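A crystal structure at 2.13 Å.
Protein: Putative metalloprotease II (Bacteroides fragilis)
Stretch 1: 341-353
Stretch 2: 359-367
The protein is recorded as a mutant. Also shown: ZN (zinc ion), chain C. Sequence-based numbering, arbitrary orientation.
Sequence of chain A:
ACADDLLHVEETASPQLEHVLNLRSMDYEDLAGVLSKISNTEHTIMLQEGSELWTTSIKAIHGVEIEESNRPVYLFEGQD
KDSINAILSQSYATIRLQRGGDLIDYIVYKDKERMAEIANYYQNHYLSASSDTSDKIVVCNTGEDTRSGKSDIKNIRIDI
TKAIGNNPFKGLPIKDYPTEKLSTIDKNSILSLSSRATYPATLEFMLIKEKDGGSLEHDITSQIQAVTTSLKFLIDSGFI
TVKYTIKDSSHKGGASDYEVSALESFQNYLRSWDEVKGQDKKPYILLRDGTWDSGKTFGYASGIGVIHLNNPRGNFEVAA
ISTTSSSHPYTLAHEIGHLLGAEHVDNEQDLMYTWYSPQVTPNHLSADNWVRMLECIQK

Stretch 1 341-353: GAEHVDNEQDLMY
Stretch 2 (359-367) QVTPNHLSA

Neither stretch forms regular helix or strand through the contact. Stretch 1 leaves a helix at Gly-341, whose phi/psi of 118/-7 completes a Schellman motif, then runs extended to Val-345. Two type I turns follow, Asn-347 to Asp-350 and Asp-350 to Tyr-353, closed by Asp-350 N to Asn-347 O (2.9 Å) and Tyr-353 N to Asp-350 O (3.0 Å). Val-345 N to Met-352 O, 2.9 Å, ties the loop back on itself. Stretch 2 is mostly extended from Val-360 and ends with Ser-366 as the N-cap of a helix. The register places Gln-349 CA 4.3 Å from Val-360 CA and Leu-351 CA 4.9 Å from Pro-362 CA; 711 Å² is buried in all.

Gln-349 O accepts two hydrogen bonds from Thr-361, from N at 2.9 Å (152°) and from OG1 at 2.7 Å, the latter set by the p rotamer. Leu-351 N donates to Asn-363 O at 3.0 Å and a nearly straight 171°.

Asp-350 points its CA-to-CB bond away, yet chi1 t (-163°) and chi2 -69° bring its carboxylate back. OD2 accepts from Leu-365 N at 2.8 Å, while OD1 accepts from Met-352 N at 2.7 Å, so one buried acid satisfies amides of both stretches. Water 2 donates to Asp-350 OD1 and hydrogen-bonds His-364 ND1, each at 2.9 Å.

His-364 (chi1 m, chi2 -76°) also meets apolar groups. Met-352 (m, m, m) sets CG at the ring edge, 3.5 Å from His-364 CE1; Leu-351 (t, p) makes an off-centre CH-pi contact, its CD2 4.2 Å from the His-364 ring centroid. Val-360 (t) places CG2 3.9 Å from Tyr-353 CB and CG1 3.8 Å from Leu-351 CA. Beyond the contact, His-344 NE2 binds zinc at 2.0 Å, consistent with a metalloprotease.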

# COMPACT_ATOMS: atom_id res chain seq x y z
N GLY A 341 -7.91 -7.17 14.10
CA GLY A 341 -8.18 -8.42 14.79
C GLY A 341 -7.64 -9.69 14.16
O GLY A 341 -7.71 -10.77 14.76
N ALA A 342 -7.09 -9.59 12.95
CA ALA A 342 -6.57 -10.78 12.27
C ALA A 342 -5.32 -11.32 12.97
O ALA A 342 -4.46 -10.56 13.44
CB ALA A 342 -6.27 -10.47 10.81
N GLU A 343 -5.20 -12.64 12.99
CA GLU A 343 -4.04 -13.30 13.58
C GLU A 343 -3.24 -14.02 12.50
O GLU A 343 -3.72 -14.18 11.38
CB GLU A 343 -4.50 -14.29 14.66
CG GLU A 343 -4.46 -13.68 16.05
CD GLU A 343 -5.51 -14.26 16.97
OE1 GLU A 343 -6.08 -15.32 16.63
OE2 GLU A 343 -5.77 -13.64 18.02
N HIS A 344 -2.02 -14.43 12.84
CA HIS A 344 -1.20 -15.17 11.88
C HIS A 344 -1.86 -16.51 11.55
O HIS A 344 -2.50 -17.12 12.41
CB HIS A 344 0.21 -15.39 12.43
CG HIS A 344 1.05 -14.15 12.43
ND1 HIS A 344 2.09 -13.95 13.31
CD2 HIS A 344 0.97 -13.03 11.67
CE1 HIS A 344 2.64 -12.76 13.07
NE2 HIS A 344 1.98 -12.19 12.08
N VAL A 345 -1.70 -16.97 10.31
CA VAL A 345 -2.25 -18.26 9.89
C VAL A 345 -1.20 -19.06 9.11
O VAL A 345 -0.16 -18.52 8.73
CB VAL A 345 -3.50 -18.08 9.01
CG1 VAL A 345 -4.60 -17.36 9.77
CG2 VAL A 345 -3.15 -17.30 7.74
N ASP A 346 -1.48 -20.34 8.85
CA ASP A 346 -0.49 -21.22 8.21
C ASP A 346 -0.70 -21.35 6.71
O ASP A 346 -0.12 -22.23 6.07
CB ASP A 346 -0.52 -22.63 8.83
CG ASP A 346 -0.24 -22.63 10.33
OD1 ASP A 346 -0.50 -23.67 10.97
OD2 ASP A 346 0.23 -21.60 10.86
N ASN A 347 -1.52 -20.47 6.14
CA ASN A 347 -1.75 -20.47 4.70
C ASN A 347 -0.81 -19.47 4.03
O ASN A 347 -0.93 -18.26 4.24
CB ASN A 347 -3.21 -20.14 4.41
CG ASN A 347 -3.56 -20.22 2.94
OD1 ASN A 347 -2.69 -20.32 2.08
ND2 ASN A 347 -4.86 -20.17 2.65
N GLU A 348 0.11 -19.96 3.19
CA GLU A 348 1.15 -19.10 2.63
C GLU A 348 0.62 -18.07 1.63
O GLU A 348 1.31 -17.12 1.29
CB GLU A 348 2.25 -19.92 1.97
CG GLU A 348 1.89 -20.44 0.58
CD GLU A 348 3.05 -21.19 -0.06
OE1 GLU A 348 3.99 -21.57 0.67
OE2 GLU A 348 3.00 -21.40 -1.30
N GLN A 349 -0.61 -18.26 1.16
CA GLN A 349 -1.21 -17.30 0.23
C GLN A 349 -1.92 -16.19 0.99
O GLN A 349 -2.24 -15.14 0.45
CB GLN A 349 -2.20 -17.99 -0.71
CG GLN A 349 -1.58 -18.58 -1.97
CD GLN A 349 -2.61 -19.28 -2.85
OE1 GLN A 349 -3.53 -19.93 -2.35
NE2 GLN A 349 -2.46 -19.15 -4.16
N ASP A 350 -2.15 -16.44 2.28
CA ASP A 350 -2.87 -15.48 3.10
C ASP A 350 -2.00 -14.28 3.47
O ASP A 350 -0.82 -14.43 3.77
CB ASP A 350 -3.40 -16.16 4.36
CG ASP A 350 -4.49 -15.34 5.05
OD1 ASP A 350 -4.17 -14.26 5.60
OD2 ASP A 350 -5.65 -15.80 5.04
N LEU A 351 -2.60 -13.10 3.42
CA LEU A 351 -1.96 -11.88 3.87
C LEU A 351 -1.35 -12.03 5.27
O LEU A 351 -0.29 -11.46 5.56
CB LEU A 351 -2.97 -10.74 3.87
CG LEU A 351 -2.45 -9.44 4.49
CD1 LEU A 351 -1.24 -8.95 3.68
CD2 LEU A 351 -3.54 -8.39 4.51
N MET A 352 -2.03 -12.78 6.12
CA MET A 352 -1.62 -12.93 7.52
C MET A 352 -0.75 -14.17 7.75
O MET A 352 -0.69 -14.69 8.87
CB MET A 352 -2.85 -12.96 8.43
CG MET A 352 -3.79 -11.76 8.27
SD MET A 352 -2.88 -10.21 8.42
CE MET A 352 -2.42 -10.29 10.16
N TYR A 353 -0.10 -14.66 6.70
CA TYR A 353 0.84 -15.77 6.84
C TYR A 353 1.90 -15.47 7.90
O TYR A 353 2.48 -14.38 7.93
CB TYR A 353 1.50 -16.09 5.50
CG TYR A 353 2.26 -17.40 5.49
CD1 TYR A 353 3.49 -17.50 4.87
CD2 TYR A 353 1.74 -18.52 6.11
CE1 TYR A 353 4.19 -18.70 4.86
CE2 TYR A 353 2.43 -19.72 6.11
CZ TYR A 353 3.65 -19.81 5.48
OH TYR A 353 4.33 -21.00 5.48
N GLN A 359 4.80 -15.89 -1.68
CA GLN A 359 3.53 -16.41 -2.17
C GLN A 359 2.36 -15.62 -1.59
O GLN A 359 1.21 -15.78 -2.02
CB GLN A 359 3.40 -17.89 -1.82
CG GLN A 359 4.56 -18.74 -2.32
CD GLN A 359 4.67 -18.76 -3.83
OE1 GLN A 359 3.67 -18.61 -4.54
NE2 GLN A 359 5.89 -18.92 -4.33
N VAL A 360 2.65 -14.78 -0.60
CA VAL A 360 1.61 -14.03 0.10
C VAL A 360 0.84 -13.12 -0.86
O VAL A 360 1.44 -12.47 -1.72
CB VAL A 360 2.23 -13.19 1.24
CG1 VAL A 360 1.22 -12.18 1.80
CG2 VAL A 360 2.73 -14.10 2.34
N THR A 361 -0.48 -13.12 -0.73
CA THR A 361 -1.35 -12.23 -1.50
C THR A 361 -2.01 -11.26 -0.53
O THR A 361 -2.11 -11.57 0.66
CB THR A 361 -2.43 -13.01 -2.28
OG1 THR A 361 -3.39 -13.55 -1.35
CG2 THR A 361 -1.81 -14.13 -3.10
N PRO A 362 -2.46 -10.10 -1.02
CA PRO A 362 -3.06 -9.13 -0.09
C PRO A 362 -4.52 -9.44 0.21
O PRO A 362 -5.37 -8.55 0.15
CB PRO A 362 -2.93 -7.80 -0.84
CG PRO A 362 -3.00 -8.19 -2.28
CD PRO A 362 -2.31 -9.54 -2.38
N ASN A 363 -4.80 -10.69 0.56
CA ASN A 363 -6.16 -11.16 0.80
C ASN A 363 -6.27 -11.89 2.12
O ASN A 363 -5.39 -12.68 2.47
CB ASN A 363 -6.62 -12.10 -0.32
CG ASN A 363 -6.57 -11.45 -1.69
OD1 ASN A 363 -5.55 -11.48 -2.38
ND2 ASN A 363 -7.69 -10.87 -2.10
N HIS A 364 -7.33 -11.61 2.87
CA HIS A 364 -7.67 -12.40 4.04
C HIS A 364 -8.45 -13.63 3.58
O HIS A 364 -9.62 -13.52 3.20
CB HIS A 364 -8.50 -11.59 5.05
CG HIS A 364 -7.73 -10.48 5.69
ND1 HIS A 364 -6.80 -10.70 6.69
CD2 HIS A 364 -7.74 -9.14 5.48
CE1 HIS A 364 -6.28 -9.55 7.07
NE2 HIS A 364 -6.83 -8.59 6.35
N LEU A 365 -7.80 -14.79 3.63
CA LEU A 365 -8.41 -16.02 3.15
C LEU A 365 -8.91 -16.87 4.31
O LEU A 365 -9.55 -17.90 4.10
CB LEU A 365 -7.40 -16.80 2.31
CG LEU A 365 -6.71 -16.03 1.18
CD1 LEU A 365 -5.63 -16.91 0.52
CD2 LEU A 365 -7.71 -15.52 0.14
N SER A 366 -8.59 -16.45 5.52
CA SER A 366 -9.00 -17.20 6.71
C SER A 366 -10.39 -16.77 7.19
O SER A 366 -10.60 -15.62 7.55
CB SER A 366 -7.98 -17.01 7.83
OG SER A 366 -8.57 -17.25 9.09
N ALA A 367 -11.34 -17.71 7.18
CA ALA A 367 -12.68 -17.43 7.68
C ALA A 367 -12.64 -16.98 9.14
O ALA A 367 -13.38 -16.10 9.55
CB ALA A 367 -13.57 -18.66 7.53
ZN ZN C . 1.97 -10.25 11.67
O HOH W 1 -7.84 -20.54 4.08
O HOH W 2 -6.43 -13.55 7.24